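PDB 6RW0: protein angel homolog 2 from Homo sapiens, which hydrolyses 2',3'-cyclic phosphates as a member of the CCR4 family of deadenylases and probably binds mRNA 3'-UTRs. Local coordinates for residues 122-128 / 139-145. Numbering follows the deposited sequence.
Sequences LGYHCEY and CAICFKH
Strands 124-128 and 139-144 run antiparallel, their axes 4.3 Å apart at closest approach and 162° between directions. Gly123, at positive phi, ends the preceding helix in a Schellman motif; its O accepts from His145 N (3.1 Å). The hydrogen-bonded pairs follow: His125 N to Phe143 O (2.8 Å) and Phe143 N to His125 O (3.0 Å), then Glu127 N to Ile141 O and Ile141 N to Glu127 O (both 2.9 Å). Cys126 and Cys142 form a non-hydrogen-bonded pair, SG to SG 3.5 Å, apolar packing without a disulfide, and touch helix 108-121. Cys126 O accepts from Arg116, while Cys142 and Ala140 bond through their backbones to strand 100-107. On the other face, His125 (t) sets CB 4.0 Å from the Phe143 (p) ring centroid, a CH-pi contact, and its NE2 donates to Glu127 OE2 (2.9 Å). Lys144 CE lies 3.8 Å from the Tyr124 ring centroid, over the face; Lys144 NZ is salt-bridged to Asp97 and Tyr124 OH hydrogen-bonded to Ala98 O. Water 1 is hydrogen-bonded to His145 NE2 (2.8 Å) and donates a weak bond to Tyr124 O (3.3 Å). This is the beta hairpin at one edge of a sheet in the DNase I-like endonuclease/exonuclease/phosphatase fold.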
ATOM      1  N   LEU A 122      18.026  -1.162  14.291  1.00 21.80           N
ATOM      2  CA  LEU A 122      16.920  -0.700  15.119  1.00 20.19           C
ATOM      3  C   LEU A 122      16.067  -1.845  15.661  1.00 21.11           C
ATOM      4  O   LEU A 122      15.094  -1.587  16.382  1.00 23.40           O
ATOM      5  CB  LEU A 122      16.022   0.254  14.322  1.00 21.87           C
ATOM      6  CG  LEU A 122      16.620   1.577  13.845  1.00 25.68           C
ATOM      7  CD1 LEU A 122      15.635   2.370  13.001  1.00 27.72           C
ATOM      8  CD2 LEU A 122      17.092   2.393  15.055  1.00 27.24           C
ATOM      9  N   GLY A 123      16.378  -3.101  15.357  1.00 21.11           N
ATOM     10  CA  GLY A 123      15.649  -4.250  15.901  1.00 21.81           C
ATOM     11  C   GLY A 123      14.643  -4.832  14.933  1.00 19.30           C
ATOM     12  O   GLY A 123      13.846  -5.605  15.370  1.00 19.17           O
ATOM     13  N   TYR A 124      14.704  -4.476  13.659  1.00 18.29           N
ATOM     14  CA  TYR A 124      13.745  -5.010  12.678  1.00 17.33           C
ATOM     15  C   TYR A 124      14.326  -6.196  11.921  1.00 17.36           C
ATOM     16  O   TYR A 124      15.483  -6.181  11.620  1.00 20.38           O
ATOM     17  CB  TYR A 124      13.411  -3.985  11.598  1.00 17.59           C
ATOM     18  CG  TYR A 124      12.581  -2.829  12.074  1.00 17.28           C
ATOM     19  CD1 TYR A 124      11.223  -2.946  12.236  1.00 15.92           C
ATOM     20  CD2 TYR A 124      13.174  -1.629  12.391  1.00 18.63           C
ATOM     21  CE1 TYR A 124      10.464  -1.896  12.699  1.00 15.99           C
ATOM     22  CE2 TYR A 124      12.431  -0.565  12.856  1.00 17.93           C
ATOM     23  CZ  TYR A 124      11.071  -0.697  13.001  1.00 17.34           C
ATOM     24  OH  TYR A 124      10.328   0.332  13.460  1.00 19.22           O
ATOM     25  N   HIS A 125      13.506  -7.193  11.659  1.00 16.13           N
ATOM     26  CA  HIS A 125      13.808  -8.237  10.671  1.00 16.33           C
ATOM     27  C   HIS A 125      13.184  -7.724   9.367  1.00 16.40           C
ATOM     28  O   HIS A 125      12.047  -7.398   9.409  1.00 17.94           O
ATOM     29  CB  HIS A 125      13.189  -9.553  11.066  1.00 17.98           C
ATOM     30  CG  HIS A 125      13.434 -10.541  10.002  1.00 19.09           C
ATOM     31  ND1 HIS A 125      14.656 -11.061   9.802  1.00 24.09           N
ATOM     32  CD2 HIS A 125      12.682 -10.970   8.990  1.00 19.58           C
ATOM     33  CE1 HIS A 125      14.636 -11.828   8.764  1.00 26.35           C
ATOM     34  NE2 HIS A 125      13.451 -11.811   8.304  1.00 22.14           N
ATOM     35  N   CYS A 126      13.899  -7.724   8.258  1.00 15.22           N
ATOM     36  CA  CYS A 126      13.442  -7.139   7.002  1.00 15.71           C
ATOM     37  C   CYS A 126      13.315  -8.192   5.909  1.00 17.15           C
ATOM     38  O   CYS A 126      14.216  -9.013   5.720  1.00 16.37           O
ATOM     39  CB  CYS A 126      14.446  -6.089   6.516  1.00 17.50           C
ATOM     40  SG  CYS A 126      14.698  -4.728   7.671  1.00 18.80           S
ATOM     41  N   GLU A 127      12.207  -8.130   5.164  1.00 14.49           N
ATOM     42  CA  GLU A 127      11.991  -8.979   3.993  1.00 13.68           C
ATOM     43  C   GLU A 127      11.644  -8.116   2.790  1.00 14.01           C
ATOM     44  O   GLU A 127      10.786  -7.230   2.882  1.00 14.78           O
ATOM     45  CB  GLU A 127      10.868  -9.994   4.243  1.00 14.82           C
ATOM     46  CG  GLU A 127      11.203 -11.065   5.276  1.00 15.88           C
ATOM     47  CD  GLU A 127      12.232 -12.087   4.798  1.00 17.80           C
ATOM     48  OE1 GLU A 127      12.525 -12.156   3.577  1.00 19.80           O
ATOM     49  OE2 GLU A 127      12.747 -12.831   5.663  1.00 16.99           O
ATOM     50  N   TYR A 128      12.280  -8.392   1.654  1.00 14.23           N
ATOM     51  CA  TYR A 128      12.171  -7.559   0.468  1.00 13.73           C
ATOM     52  C   TYR A 128      11.634  -8.350  -0.708  1.00 13.69           C
ATOM     53  O   TYR A 128      11.902  -9.543  -0.858  1.00 14.09           O
ATOM     54  CB  TYR A 128      13.565  -7.063   0.089  1.00 15.18           C
ATOM     55  CG  TYR A 128      13.733  -6.089  -1.055  1.00 14.59           C
ATOM     56  CD1 TYR A 128      13.039  -4.888  -1.100  1.00 16.29           C
ATOM     57  CD2 TYR A 128      14.674  -6.329  -2.045  1.00 16.78           C
ATOM     58  CE1 TYR A 128      13.251  -3.984  -2.122  1.00 15.76           C
ATOM     59  CE2 TYR A 128      14.898  -5.431  -3.067  1.00 15.69           C
ATOM     60  CZ  TYR A 128      14.185  -4.261  -3.106  1.00 15.40           C
ATOM     61  OH  TYR A 128      14.439  -3.372  -4.123  1.00 17.29           O
ATOM     62  N   CYS A 139       9.032  -3.599  -2.692  1.00 13.29           N
ATOM     63  CA  CYS A 139       8.346  -3.520  -1.415  1.00 15.01           C
ATOM     64  C   CYS A 139       9.156  -4.224  -0.337  1.00 14.32           C
ATOM     65  O   CYS A 139       9.782  -5.267  -0.577  1.00 16.39           O
ATOM     66  CB  CYS A 139       6.996  -4.234  -1.477  1.00 16.94           C
ATOM     67  SG  CYS A 139       5.759  -3.472  -2.499  1.00 21.81           S
ATOM     68  N   ALA A 140       9.096  -3.694   0.873  1.00 14.20           N
ATOM     69  CA  ALA A 140       9.677  -4.365   2.022  1.00 13.50           C
ATOM     70  C   ALA A 140       8.639  -4.438   3.129  1.00 13.54           C
ATOM     71  O   ALA A 140       7.833  -3.520   3.294  1.00 15.75           O
ATOM     72  CB  ALA A 140      10.940  -3.664   2.527  1.00 15.77           C
ATOM     73  N   ILE A 141       8.639  -5.545   3.863  1.00 14.31           N
ATOM     74  CA  ILE A 141       7.910  -5.644   5.123  1.00 13.57           C
ATOM     75  C   ILE A 141       8.927  -5.970   6.201  1.00 14.59           C
ATOM     76  O   ILE A 141       9.674  -6.947   6.082  1.00 15.07           O
ATOM     77  CB  ILE A 141       6.784  -6.691   5.096  1.00 14.89           C
ATOM     78  CG1 ILE A 141       5.737  -6.360   4.040  1.00 15.12           C
ATOM     79  CG2 ILE A 141       6.100  -6.741   6.469  1.00 15.01           C
ATOM     80  CD1 ILE A 141       4.680  -7.464   3.823  1.00 14.97           C
ATOM     81  N   CYS A 142       8.959  -5.148   7.241  1.00 13.61           N
ATOM     82  CA  CYS A 142       9.913  -5.274   8.327  1.00 14.75           C
ATOM     83  C   CYS A 142       9.132  -5.317   9.629  1.00 15.45           C
ATOM     84  O   CYS A 142       8.068  -4.709   9.745  1.00 17.94           O
ATOM     85  CB  CYS A 142      10.856  -4.068   8.340  1.00 16.75           C
ATOM     86  SG  CYS A 142      11.550  -3.627   6.715  1.00 19.22           S
ATOM     87  N   PHE A 143       9.623  -6.035  10.616  1.00 14.94           N
ATOM     88  CA  PHE A 143       8.887  -6.141  11.893  1.00 15.20           C
ATOM     89  C   PHE A 143       9.887  -6.278  13.041  1.00 17.52           C
ATOM     90  O   PHE A 143      10.956  -6.769  12.832  1.00 16.16           O
ATOM     91  CB  PHE A 143       7.893  -7.301  11.836  1.00 15.97           C
ATOM     92  CG  PHE A 143       8.562  -8.636  11.709  1.00 16.98           C
ATOM     93  CD1 PHE A 143       8.750  -9.232  10.483  1.00 16.44           C
ATOM     94  CD2 PHE A 143       9.075  -9.243  12.829  1.00 18.53           C
ATOM     95  CE1 PHE A 143       9.395 -10.446  10.400  1.00 19.16           C
ATOM     96  CE2 PHE A 143       9.720 -10.452  12.743  1.00 19.05           C
ATOM     97  CZ  PHE A 143       9.867 -11.049  11.532  1.00 18.50           C
ATOM     98  N   LYS A 144       9.534  -5.754  14.203  1.00 16.31           N
ATOM     99  CA  LYS A 144      10.439  -5.836  15.368  1.00 16.50           C
ATOM    100  C   LYS A 144      10.532  -7.304  15.765  1.00 18.21           C
ATOM    101  O   LYS A 144       9.513  -7.881  16.031  1.00 18.06           O
ATOM    102  CB  LYS A 144       9.894  -4.994  16.521  1.00 17.21           C
ATOM    103  CG  LYS A 144       9.980  -3.498  16.295  1.00 19.07           C
ATOM    104  CD  LYS A 144      11.379  -2.999  16.147  1.00 18.40           C
ATOM    105  CE  LYS A 144      11.496  -1.506  16.354  1.00 21.13           C
ATOM    106  NZ  LYS A 144      11.251  -1.152  17.765  1.00 24.29           N
ATOM    107  N   HIS A 145      11.727  -7.861  15.915  1.00 18.01           N
ATOM    108  CA  HIS A 145      11.839  -9.291  16.308  1.00 22.70           C
ATOM    109  C   HIS A 145      11.426  -9.491  17.771  1.00 23.73           C
ATOM    110  O   HIS A 145      11.087 -10.584  18.089  1.00 23.97           O
ATOM    111  CB  HIS A 145      13.153  -9.926  15.856  1.00 34.27           C
ATOM    112  CG  HIS A 145      14.346  -9.097  16.054  1.00 39.39           C
ATOM    113  ND1 HIS A 145      14.801  -8.790  17.300  1.00 46.84           N
ATOM    114  CD2 HIS A 145      15.201  -8.557  15.173  1.00 42.24           C
ATOM    115  CE1 HIS A 145      15.885  -8.060  17.185  1.00 49.07           C
ATOM    116  NE2 HIS A 145      16.140  -7.900  15.892  1.00 47.46           N
TER
HETATM  117  O   HOH W   1      17.803  -6.772  13.904  1.00 39.84           O